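Local coordinates for protein endo-beta-mannanase (Rhizomucor miehei, PDB 4QP0) that probably hydrolyses internal beta-1,4-mannosidic linkages in mannans, galactomannans and glucomannans, as a secreted fungal TIM-barrel enzyme of glycoside hydrolase family 5, at residues A[343-347]-A[348-352]; A[303-306]-A[307-310]; A[336-339]-A[340-344]; A[38-41]-A[42-46]; A[256-259]-A[260-264]. One frame throughout, in Å; residues are numbered along the deposited sequence.

Along the chain the order is interaction 4, 5, 2, 3 and 1, all on a single-chain TIM barrel. Interaction 4 lies on helix 34-47, interaction 2 on helix 299-315 and interaction 1 on helix 345-358, three helices outside the barrel strands; interaction 3 is the loop running into that last helix and shares N343 and D344 with interaction 1. Centres of interactions 1 and 3 are about 9 Å apart. Interaction 5, at the end of strand 253-257, touches interaction 2 through L257, P259 and W309. Interaction 1 touches interaction 2 (T348 and H352 on Q310), and I345 and T350 meet L47, so helix 345-358 packs against helices 299-315 and 34-47.

Interaction 1. Residues A[343-347]-A[348-352]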
# COMPACT_ATOMS: atom_id res chain seq x y z
N ASN A 343 17.65 19.30 -4.18
CA ASN A 343 17.64 20.46 -5.09
C ASN A 343 16.73 20.25 -6.30
O ASN A 343 16.04 21.18 -6.72
CB ASN A 343 19.05 20.78 -5.56
CG ASN A 343 20.00 21.06 -4.42
OD1 ASN A 343 21.18 20.71 -4.47
ND2 ASN A 343 19.50 21.71 -3.37
N ASP A 344 16.75 19.04 -6.84
CA ASP A 344 15.95 18.69 -8.02
C ASP A 344 14.59 18.09 -7.65
O ASP A 344 14.04 17.25 -8.38
CB ASP A 344 16.74 17.75 -8.95
CG ASP A 344 17.30 16.53 -8.21
OD1 ASP A 344 16.97 16.32 -7.03
OD2 ASP A 344 18.09 15.78 -8.84
N ILE A 345 14.05 18.54 -6.52
CA ILE A 345 12.75 18.09 -6.01
C ILE A 345 11.57 18.48 -6.92
O ILE A 345 10.58 17.75 -7.02
CB ILE A 345 12.54 18.57 -4.55
CG1 ILE A 345 11.40 17.80 -3.88
CG2 ILE A 345 12.37 20.09 -4.48
CD1 ILE A 345 11.63 16.30 -3.85
N ALA A 346 11.69 19.62 -7.59
CA ALA A 346 10.66 20.10 -8.50
C ALA A 346 10.41 19.12 -9.64
O ALA A 346 9.26 18.83 -9.97
CB ALA A 346 11.02 21.47 -9.05
N THR A 347 11.48 18.61 -10.23
CA THR A 347 11.34 17.75 -11.40
C THR A 347 11.18 16.26 -11.06
O THR A 347 10.74 15.49 -11.91
CB THR A 347 12.44 18.01 -12.45
OG1 THR A 347 13.73 17.81 -11.88
CG2 THR A 347 12.34 19.43 -12.99
N THR A 348 11.52 15.87 -9.84
CA THR A 348 11.28 14.50 -9.38
C THR A 348 9.89 14.33 -8.74
O THR A 348 9.28 13.26 -8.83
CB THR A 348 12.35 14.01 -8.38
OG1 THR A 348 12.46 14.93 -7.29
CG2 THR A 348 13.71 13.89 -9.04
N VAL A 349 9.40 15.39 -8.11
CA VAL A 349 8.22 15.28 -7.24
C VAL A 349 7.25 16.44 -7.39
O VAL A 349 6.04 16.23 -7.53
CB VAL A 349 8.65 15.18 -5.75
CG1 VAL A 349 7.44 15.30 -4.84
CG2 VAL A 349 9.40 13.89 -5.47
N THR A 350 7.79 17.66 -7.38
CA THR A 350 6.98 18.87 -7.20
C THR A 350 6.12 19.26 -8.41
O THR A 350 4.91 19.48 -8.26
CB THR A 350 7.84 20.05 -6.66
OG1 THR A 350 7.77 20.06 -5.24
CG2 THR A 350 7.37 21.42 -7.18
N ASN A 351 6.74 19.34 -9.58
CA ASN A 351 6.02 19.68 -10.81
C ASN A 351 4.76 18.84 -10.98
O ASN A 351 3.71 19.37 -11.33
CB ASN A 351 6.92 19.54 -12.03
CG ASN A 351 7.93 20.67 -12.15
OD1 ASN A 351 7.92 21.62 -11.35
ND2 ASN A 351 8.81 20.58 -13.14
N HIS A 352 4.88 17.54 -10.70
CA HIS A 352 3.78 16.61 -10.88
C HIS A 352 2.73 16.72 -9.81
O HIS A 352 1.54 16.57 -10.10
CB HIS A 352 4.31 15.18 -10.94
CG HIS A 352 3.24 14.15 -11.20
ND1 HIS A 352 2.46 14.17 -12.29
CD2 HIS A 352 2.86 13.02 -10.46
CE1 HIS A 352 1.62 13.12 -12.26
NE2 HIS A 352 1.87 12.42 -11.13
O HOH W 1 15.02 14.44 -5.73
O HOH W 2 7.33 16.44 -10.65
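I345 and V349 meet on the packed face of the first turn of helix 345-358, where I345 CD1 stands 3.7 Å from V349 CG2. The I345 side chain sets out away from the following turn; with CG1 anti to the backbone N (chi1 -164°) and a bend at chi2, CD1 comes back onto the valine. I338 covers both side chains, and L47 of helix 34-47 touches I345.

The backbone widens locally at 348-350. I345 O takes two donors, V349 N (i+4) at 2.9 Å and T350 N (i+5) at 2.8 Å, and A346 O is met in its carbonyl plane, on a lone pair, by N351 N at 2.6 Å and a nearly straight 170°. One water spans the widened turn, accepting from H352 N at 2.7 Å and donating to A346 O.

On the flank facing helix 299-315, where D344 and T348 both touch V303, a second water links T348 OG1, as donor, to D344 OD1. H352 itself is fixed elsewhere, by E314 and D321. The loose side is the exposed one: T347 and N351 lie side by side there, pointing the same way, with T347 CG2 3.7 Å from N351 ND2. The i+5 bonds to I345 O and A346 O identify a pi-type turn at the start of the last helix of this TIM-barrel chain.

Interaction 2. Residues A[303-306]-A[307-310]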
# COMPACT_ATOMS: atom_id res chain seq x y z
N VAL A 303 15.63 11.57 -12.33
CA VAL A 303 15.51 12.81 -13.13
C VAL A 303 15.26 12.52 -14.62
O VAL A 303 14.69 13.34 -15.33
CB VAL A 303 16.70 13.80 -12.94
CG1 VAL A 303 16.89 14.14 -11.48
CG2 VAL A 303 17.99 13.27 -13.54
N ALA A 304 15.67 11.32 -15.05
CA ALA A 304 15.48 10.86 -16.43
C ALA A 304 14.08 10.36 -16.72
O ALA A 304 13.48 10.72 -17.73
CB ALA A 304 16.49 9.77 -16.76
N GLN A 305 13.55 9.51 -15.83
CA GLN A 305 12.33 8.75 -16.14
C GLN A 305 11.05 9.18 -15.39
O GLN A 305 9.95 9.03 -15.92
CB GLN A 305 12.57 7.25 -16.00
CG GLN A 305 13.73 6.71 -16.83
CD GLN A 305 13.53 6.81 -18.35
OE1 GLN A 305 14.49 6.72 -19.11
NE2 GLN A 305 12.29 6.99 -18.78
N TYR A 306 11.19 9.71 -14.19
CA TYR A 306 10.04 10.24 -13.45
C TYR A 306 9.20 11.25 -14.26
O TYR A 306 7.99 11.08 -14.35
CB TYR A 306 10.48 10.83 -12.09
CG TYR A 306 10.74 9.81 -11.00
CD1 TYR A 306 10.68 10.17 -9.65
CD2 TYR A 306 11.03 8.48 -11.30
CE1 TYR A 306 10.91 9.24 -8.65
CE2 TYR A 306 11.27 7.55 -10.30
CZ TYR A 306 11.20 7.94 -8.98
OH TYR A 306 11.44 7.01 -7.99
N PRO A 307 9.84 12.27 -14.89
CA PRO A 307 9.02 13.19 -15.70
C PRO A 307 8.27 12.47 -16.82
O PRO A 307 7.13 12.84 -17.14
CB PRO A 307 10.04 14.17 -16.28
CG PRO A 307 11.15 14.17 -15.29
CD PRO A 307 11.23 12.75 -14.78
N VAL A 308 8.90 11.45 -17.39
CA VAL A 308 8.28 10.65 -18.45
C VAL A 308 7.08 9.90 -17.89
O VAL A 308 5.98 9.99 -18.44
CB VAL A 308 9.29 9.67 -19.10
CG1 VAL A 308 8.65 8.91 -20.25
CG2 VAL A 308 10.53 10.42 -19.58
N TRP A 309 7.30 9.18 -16.78
CA TRP A 309 6.26 8.36 -16.15
C TRP A 309 5.11 9.20 -15.66
O TRP A 309 3.95 8.80 -15.75
CB TRP A 309 6.80 7.58 -14.96
CG TRP A 309 7.86 6.54 -15.26
CD1 TRP A 309 8.34 6.13 -16.50
CD2 TRP A 309 8.56 5.71 -14.28
NE1 TRP A 309 9.28 5.14 -16.35
CE2 TRP A 309 9.46 4.84 -15.05
CE3 TRP A 309 8.54 5.60 -12.89
CZ2 TRP A 309 10.29 3.92 -14.43
CZ3 TRP A 309 9.38 4.67 -12.28
CH2 TRP A 309 10.23 3.85 -13.03
N GLN A 310 5.45 10.36 -15.10
CA GLN A 310 4.46 11.25 -14.52
C GLN A 310 3.60 11.90 -15.61
O GLN A 310 2.37 11.97 -15.48
CB GLN A 310 5.14 12.27 -13.60
CG GLN A 310 5.60 11.64 -12.28
CD GLN A 310 6.52 12.53 -11.44
OE1 GLN A 310 6.91 13.63 -11.85
NE2 GLN A 310 6.88 12.04 -10.25
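Q305 and W309 sit one turn apart, and the aliphatic root of the glutamine lies on the indole: Q305 CB is 4.2 Å from the centroid of the five-membered ring of W309, over its face, which qualifies as a CH-pi contact. The glutamine chain then bends at chi2 (-65°) and runs beside V308, both side chains pointing the same way, so that Q305 NE2 comes 3.9 Å from V308 CG2. The same face of the indole also covers Q305 O, the acceptor for W309 N at 2.8 Å.

Y306 approaches the indole from its six-membered end, with CE2 4.0 Å from W309 CZ3. The ring planes differ by 31° and the centroids are 5.7 Å apart, an oblique arrangement that is neither a stack nor a T-shape. Q310 takes a different course: extended beyond CG (chi2 169°), it starts beside the carbonyl oxygen of Y306, which is 3.2 Å from Q310 CG, while its terminal NE2 is bonded to Y294 OH and T348 O.

P307 has no N-H to give, and V303 O faces its ring instead, 3.6 Å from P307 CD. The helix is kinked here: the N atoms of P307 and V308 have no bond to the turn before, and i to i+4 bonding resumes with W309 N and continues with Q310 N to Y306 O at 2.7 Å. Within the unit strand 289-294, helix 299-315, strand 320-323, W309 turns to helix 270-284 and the loop residues P259 and L296, Y306 meets Y294 edge-to-face, and Q310 reaches helix 345-358.

Interaction 3. Residues A[336-339]-A[340-344]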
# COMPACT_ATOMS: atom_id res chain seq x y z
N PHE A 336 16.08 4.46 -2.93
CA PHE A 336 14.91 5.15 -3.48
C PHE A 336 14.50 6.38 -2.67
O PHE A 336 13.57 7.10 -3.05
CB PHE A 336 13.73 4.20 -3.56
CG PHE A 336 13.97 2.98 -4.42
CD1 PHE A 336 13.89 3.07 -5.81
CD2 PHE A 336 14.24 1.75 -3.84
CE1 PHE A 336 14.09 1.94 -6.60
CE2 PHE A 336 14.43 0.62 -4.62
CZ PHE A 336 14.36 0.72 -6.00
N GLY A 337 15.18 6.63 -1.55
CA GLY A 337 14.84 7.73 -0.65
C GLY A 337 15.05 9.10 -1.29
O GLY A 337 16.14 9.39 -1.79
N ILE A 338 13.99 9.91 -1.28
CA ILE A 338 14.01 11.28 -1.78
C ILE A 338 13.72 12.24 -0.62
O ILE A 338 12.75 12.05 0.11
CB ILE A 338 12.96 11.49 -2.90
CG1 ILE A 338 13.45 10.87 -4.21
CG2 ILE A 338 12.65 12.97 -3.10
CD1 ILE A 338 12.39 10.77 -5.30
N CYS A 339 14.58 13.24 -0.45
CA CYS A 339 14.38 14.24 0.60
C CYS A 339 13.64 15.44 0.02
O CYS A 339 13.67 15.65 -1.18
CB CYS A 339 15.72 14.71 1.18
SG CYS A 339 16.95 13.42 1.50
N ALA A 340 12.97 16.20 0.88
CA ALA A 340 12.35 17.45 0.45
C ALA A 340 13.42 18.52 0.25
O ALA A 340 13.22 19.48 -0.50
CB ALA A 340 11.33 17.92 1.47
N SER A 341 14.56 18.33 0.92
CA SER A 341 15.70 19.23 0.82
C SER A 341 16.48 19.05 -0.49
O SER A 341 17.35 19.86 -0.82
CB SER A 341 16.63 19.04 2.03
OG SER A 341 17.28 17.78 1.99
N ASP A 342 16.16 17.99 -1.23
CA ASP A 342 16.75 17.75 -2.55
C ASP A 342 16.60 18.99 -3.43
O ASP A 342 15.56 19.65 -3.40
CB ASP A 342 16.10 16.54 -3.23
CG ASP A 342 16.47 15.21 -2.57
OD1 ASP A 342 17.30 15.20 -1.64
OD2 ASP A 342 15.92 14.17 -3.00
N ASN A 343 17.65 19.30 -4.18
CA ASN A 343 17.64 20.46 -5.09
C ASN A 343 16.73 20.25 -6.30
O ASN A 343 16.04 21.18 -6.72
CB ASN A 343 19.05 20.78 -5.56
CG ASN A 343 20.00 21.06 -4.42
OD1 ASN A 343 21.18 20.71 -4.47
ND2 ASN A 343 19.50 21.71 -3.37
N ASP A 344 16.75 19.04 -6.84
CA ASP A 344 15.95 18.69 -8.02
C ASP A 344 14.59 18.09 -7.65
O ASP A 344 14.04 17.25 -8.38
CB ASP A 344 16.74 17.75 -8.95
CG ASP A 344 17.30 16.53 -8.21
OD1 ASP A 344 16.97 16.32 -7.03
OD2 ASP A 344 18.09 15.78 -8.84
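C339 and D342 hold each other through backbone and side chain, and A340 and S341 form the turn between them. A340 comes first, with backbone angles in the helical region; its methyl group looks away from 336-339 and touches D43 and L47 on helix 34-47.

S341 follows with a similar backbone. Its hydroxyl, placed between its own N and carbonyl carbon (chi1 69°), comes back toward C339, two residues earlier, with S341 OG 3.5 Å from C339 CB. The serine also touches C330, the disulfide partner of C339.

D342 closes the turn. Its N-H makes a weak bond to C339 O at 3.4 Å, while its carboxylate reaches back to the N-H of the same cysteine: C339 N donates to D342 OD2 at 3.0 Å, bent to 139°. This donor comes from above the carboxylate, 58° out of its plane, rather than in the plane. The other oxygen, D342 OD1, lies against the cysteine side chain, 3.3 Å from C339 CB and 3.6 Å from C339 SG, and D342 OD2 brushes I338 CG2 at 3.5 Å. The carboxylate therefore lies against the cysteine from backbone N to sulfur and occupies an N-H that the turn itself does not use.

Beyond it, N343 leads to D344, the N-cap residue of helix 345-358. Two central residues with helical angles and an i to i+3 bond, here weak, define a type I beta-turn; it begins at C339, the cysteine bonded to C330, and directs the chain from the loop after strand 320-323 into the final helix.

Interaction 4. Residues A[38-41]-A[42-46]; sequences KQVF and SDMKS
M44 packs against V40 and F41 on the buried face of helix 34-47. Followed outward, M44 CB lies 3.4 Å from V40 O, the carbonyl that also accepts the M44 N-H at 2.9 Å. CG keeps beside the same oxygen. SD touches both apolar neighbours, 4.0 Å from V40 CG1 and 4.1 Å from F41 CD1. At the tip the chain bends (chi3 73°) and CE leads away from 38-41, the side chain reaching V52 and I101. The sulfur is 5.3 Å from the centroid of the F41 ring and 65° off its normal, a Met-aromatic contact of oblique approach.

The polar face is built differently. S42 OG stands within range of two carbonyls, K38 O at 3.1 Å and Q39 O at 3.2 Å, and its single proton cannot be assigned to one of them. Beside it, Q39 bends so that NE2 comes 3.3 Å from D43 OD1, with amide and carboxylate planes only 25° apart.

Sulfur, ring and valine methyl thus make an apolar strip whose phenylalanine packs on helix 87-98 and, with M44, on strand 51-55, while hydroxyl, amide and carboxylate gather on the other face: the chemistry is that of an amphipathic barrel helix.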
# COMPACT_ATOMS: atom_id res chain seq x y z
N LYS A 38 6.18 14.18 12.60
CA LYS A 38 5.77 15.55 12.28
C LYS A 38 6.48 16.09 11.04
O LYS A 38 5.87 16.76 10.21
CB LYS A 38 6.03 16.48 13.47
CG LYS A 38 4.82 16.72 14.37
CD LYS A 38 5.23 17.20 15.76
CE LYS A 38 4.02 17.74 16.53
NZ LYS A 38 4.17 17.68 18.02
N GLN A 39 7.77 15.78 10.93
CA GLN A 39 8.61 16.21 9.81
C GLN A 39 8.08 15.68 8.47
O GLN A 39 7.95 16.44 7.51
CB GLN A 39 10.05 15.76 10.03
CG GLN A 39 11.07 16.29 9.03
CD GLN A 39 11.47 17.72 9.30
OE1 GLN A 39 12.58 17.99 9.78
NE2 GLN A 39 10.57 18.66 9.01
N VAL A 40 7.76 14.38 8.43
CA VAL A 40 7.18 13.76 7.25
C VAL A 40 6.02 14.59 6.73
O VAL A 40 6.00 14.98 5.55
CB VAL A 40 6.75 12.30 7.53
CG1 VAL A 40 5.85 11.75 6.43
CG2 VAL A 40 7.97 11.41 7.69
N PHE A 41 5.07 14.91 7.61
CA PHE A 41 3.86 15.61 7.21
C PHE A 41 4.06 17.06 6.78
O PHE A 41 3.38 17.52 5.87
CB PHE A 41 2.77 15.50 8.29
CG PHE A 41 2.26 14.10 8.48
CD1 PHE A 41 1.79 13.36 7.40
CD2 PHE A 41 2.26 13.52 9.74
CE1 PHE A 41 1.33 12.06 7.57
CE2 PHE A 41 1.80 12.22 9.92
CZ PHE A 41 1.34 11.49 8.84
N SER A 42 5.00 17.78 7.40
CA SER A 42 5.25 19.16 6.97
C SER A 42 6.05 19.23 5.67
O SER A 42 5.84 20.13 4.85
CB SER A 42 5.91 19.99 8.09
OG SER A 42 6.97 19.29 8.69
N ASP A 43 6.95 18.26 5.46
CA ASP A 43 7.66 18.13 4.18
C ASP A 43 6.67 17.81 3.06
O ASP A 43 6.68 18.46 2.01
CB ASP A 43 8.73 17.03 4.25
CG ASP A 43 9.93 17.41 5.10
OD1 ASP A 43 9.93 18.47 5.76
OD2 ASP A 43 10.90 16.62 5.11
N MET A 44 5.80 16.83 3.31
CA MET A 44 4.73 16.46 2.39
C MET A 44 3.89 17.66 2.02
O MET A 44 3.65 17.91 0.84
CB MET A 44 3.84 15.37 3.00
CG MET A 44 4.34 13.95 2.81
SD MET A 44 3.25 12.74 3.59
CE MET A 44 1.87 12.80 2.45
N LYS A 45 3.45 18.40 3.04
CA LYS A 45 2.62 19.59 2.84
C LYS A 45 3.26 20.58 1.87
O LYS A 45 2.64 20.95 0.86
CB LYS A 45 2.28 20.26 4.18
CG LYS A 45 1.55 21.61 4.09
CD LYS A 45 0.21 21.56 3.36
CE LYS A 45 -0.98 21.43 4.32
NZ LYS A 45 -2.28 21.52 3.61
N SER A 46 4.49 21.00 2.15
CA SER A 46 5.14 22.05 1.34
C SER A 46 5.52 21.53 -0.05
O SER A 46 5.72 22.32 -0.97
CB SER A 46 6.36 22.63 2.05
OG SER A 46 7.44 21.72 2.02

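Interaction 5. Residues A[256-259]-A[260-264]; sequences HLYP and EAWSK
Strand 253-257 ends at L257, and Y258 and P259 lead into a wide turn closed by the i to i+5 bond K264 N to P259 O (2.7 Å, 164°), with S263 in the left-handed backbone region and W262 N reaching Y258 O only weakly, at 3.2 Å. The turn brings the W262 side chain back over the strand end, its CG beside its own backbone N (chi1 -56°). Y258 O then lies over one face of the indole, 3.1 Å from W262 CG. Farther along, the rim of the six-membered ring meets a second carbonyl edge-on, W262 CH2 being 3.2 Å from H256 O, an oxygen that also accepts from W274.

Y258 packs by its CB, 4.0 Å from A261 CB, and presents a ring edge to W262 CZ2, while its hydroxyl leads off to E293.

Two donors reach W262 O from opposite faces of its plane. S263 OG donates at 2.7 Å from well above that plane, off the lone pairs, and K264 NZ at 2.8 Å with a smaller tilt. The lysine gets there by bending at chi2 and chi4, which turns the ammonium back to the carbonyl two residues earlier; it also makes a cation-pi contact with W270.

H256, on the strand itself, directs its ring nitrogens to E175, in the loop after strand 167-171, and E292, on the adjacent strand 289-294. This is the C-terminal end of strand 253-257, where a TIM barrel opens into its active site, consistent with a family 5 glycosidase cleft framed by histidine, tyrosine and carboxylates.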
# COMPACT_ATOMS: atom_id res chain seq x y z
N HIS A 256 2.33 -1.26 -8.81
CA HIS A 256 3.65 -0.76 -8.47
C HIS A 256 4.49 -0.76 -9.71
O HIS A 256 4.18 -1.45 -10.68
CB HIS A 256 4.28 -1.65 -7.40
CG HIS A 256 3.49 -1.71 -6.11
ND1 HIS A 256 4.05 -2.04 -4.94
CD2 HIS A 256 2.15 -1.42 -5.84
CE1 HIS A 256 3.12 -1.99 -3.97
NE2 HIS A 256 1.96 -1.62 -4.52
N LEU A 257 5.57 0.02 -9.69
CA LEU A 257 6.51 0.07 -10.80
C LEU A 257 7.96 -0.00 -10.33
O LEU A 257 8.46 0.92 -9.68
CB LEU A 257 6.26 1.32 -11.67
CG LEU A 257 7.17 1.56 -12.88
CD1 LEU A 257 7.20 0.35 -13.81
CD2 LEU A 257 6.74 2.81 -13.64
N TYR A 258 8.61 -1.12 -10.64
CA TYR A 258 10.02 -1.35 -10.33
C TYR A 258 10.73 -2.07 -11.49
O TYR A 258 10.89 -3.30 -11.45
CB TYR A 258 10.17 -2.14 -9.02
CG TYR A 258 9.78 -1.35 -7.79
CD1 TYR A 258 10.64 -0.39 -7.26
CD2 TYR A 258 8.55 -1.56 -7.17
CE1 TYR A 258 10.28 0.35 -6.14
CE2 TYR A 258 8.19 -0.83 -6.05
CZ TYR A 258 9.06 0.12 -5.54
OH TYR A 258 8.71 0.85 -4.42
N PRO A 259 11.14 -1.30 -12.52
CA PRO A 259 11.74 -1.91 -13.72
C PRO A 259 13.08 -2.60 -13.47
O PRO A 259 13.37 -3.60 -14.13
CB PRO A 259 11.91 -0.73 -14.68
CG PRO A 259 11.87 0.48 -13.83
CD PRO A 259 11.00 0.16 -12.66
N GLU A 260 13.87 -2.09 -12.53
CA GLU A 260 15.18 -2.67 -12.20
C GLU A 260 15.03 -4.02 -11.51
O GLU A 260 15.71 -4.98 -11.88
CB GLU A 260 16.01 -1.72 -11.34
CG GLU A 260 16.34 -0.40 -12.03
CD GLU A 260 17.01 0.59 -11.09
OE1 GLU A 260 16.31 1.15 -10.21
OE2 GLU A 260 18.23 0.81 -11.23
N ALA A 261 14.13 -4.09 -10.53
CA ALA A 261 13.86 -5.33 -9.81
C ALA A 261 13.28 -6.40 -10.73
O ALA A 261 13.47 -7.60 -10.50
CB ALA A 261 12.91 -5.08 -8.65
N TRP A 262 12.57 -5.96 -11.76
CA TRP A 262 11.88 -6.87 -12.66
C TRP A 262 12.66 -7.05 -13.93
O TRP A 262 12.25 -7.79 -14.83
CB TRP A 262 10.48 -6.34 -12.97
CG TRP A 262 9.63 -6.09 -11.74
CD1 TRP A 262 9.84 -6.57 -10.46
CD2 TRP A 262 8.39 -5.31 -11.66
NE1 TRP A 262 8.86 -6.14 -9.61
CE2 TRP A 262 7.96 -5.38 -10.26
CE3 TRP A 262 7.63 -4.58 -12.56
CZ2 TRP A 262 6.81 -4.75 -9.81
CZ3 TRP A 262 6.47 -3.94 -12.09
CH2 TRP A 262 6.07 -4.03 -10.75
N SER A 263 13.81 -6.37 -13.97
CA SER A 263 14.71 -6.34 -15.14
C SER A 263 14.00 -5.98 -16.46
O SER A 263 14.01 -6.75 -17.43
CB SER A 263 15.52 -7.64 -15.24
OG SER A 263 14.68 -8.78 -15.32
N LYS A 264 13.41 -4.80 -16.50
CA LYS A 264 12.71 -4.37 -17.70
C LYS A 264 13.43 -3.22 -18.39
O LYS A 264 12.93 -2.69 -19.38
CB LYS A 264 11.26 -4.01 -17.38
CG LYS A 264 10.44 -5.21 -16.92
CD LYS A 264 10.34 -6.26 -18.02
CE LYS A 264 9.46 -7.41 -17.58
NZ LYS A 264 10.17 -8.28 -16.61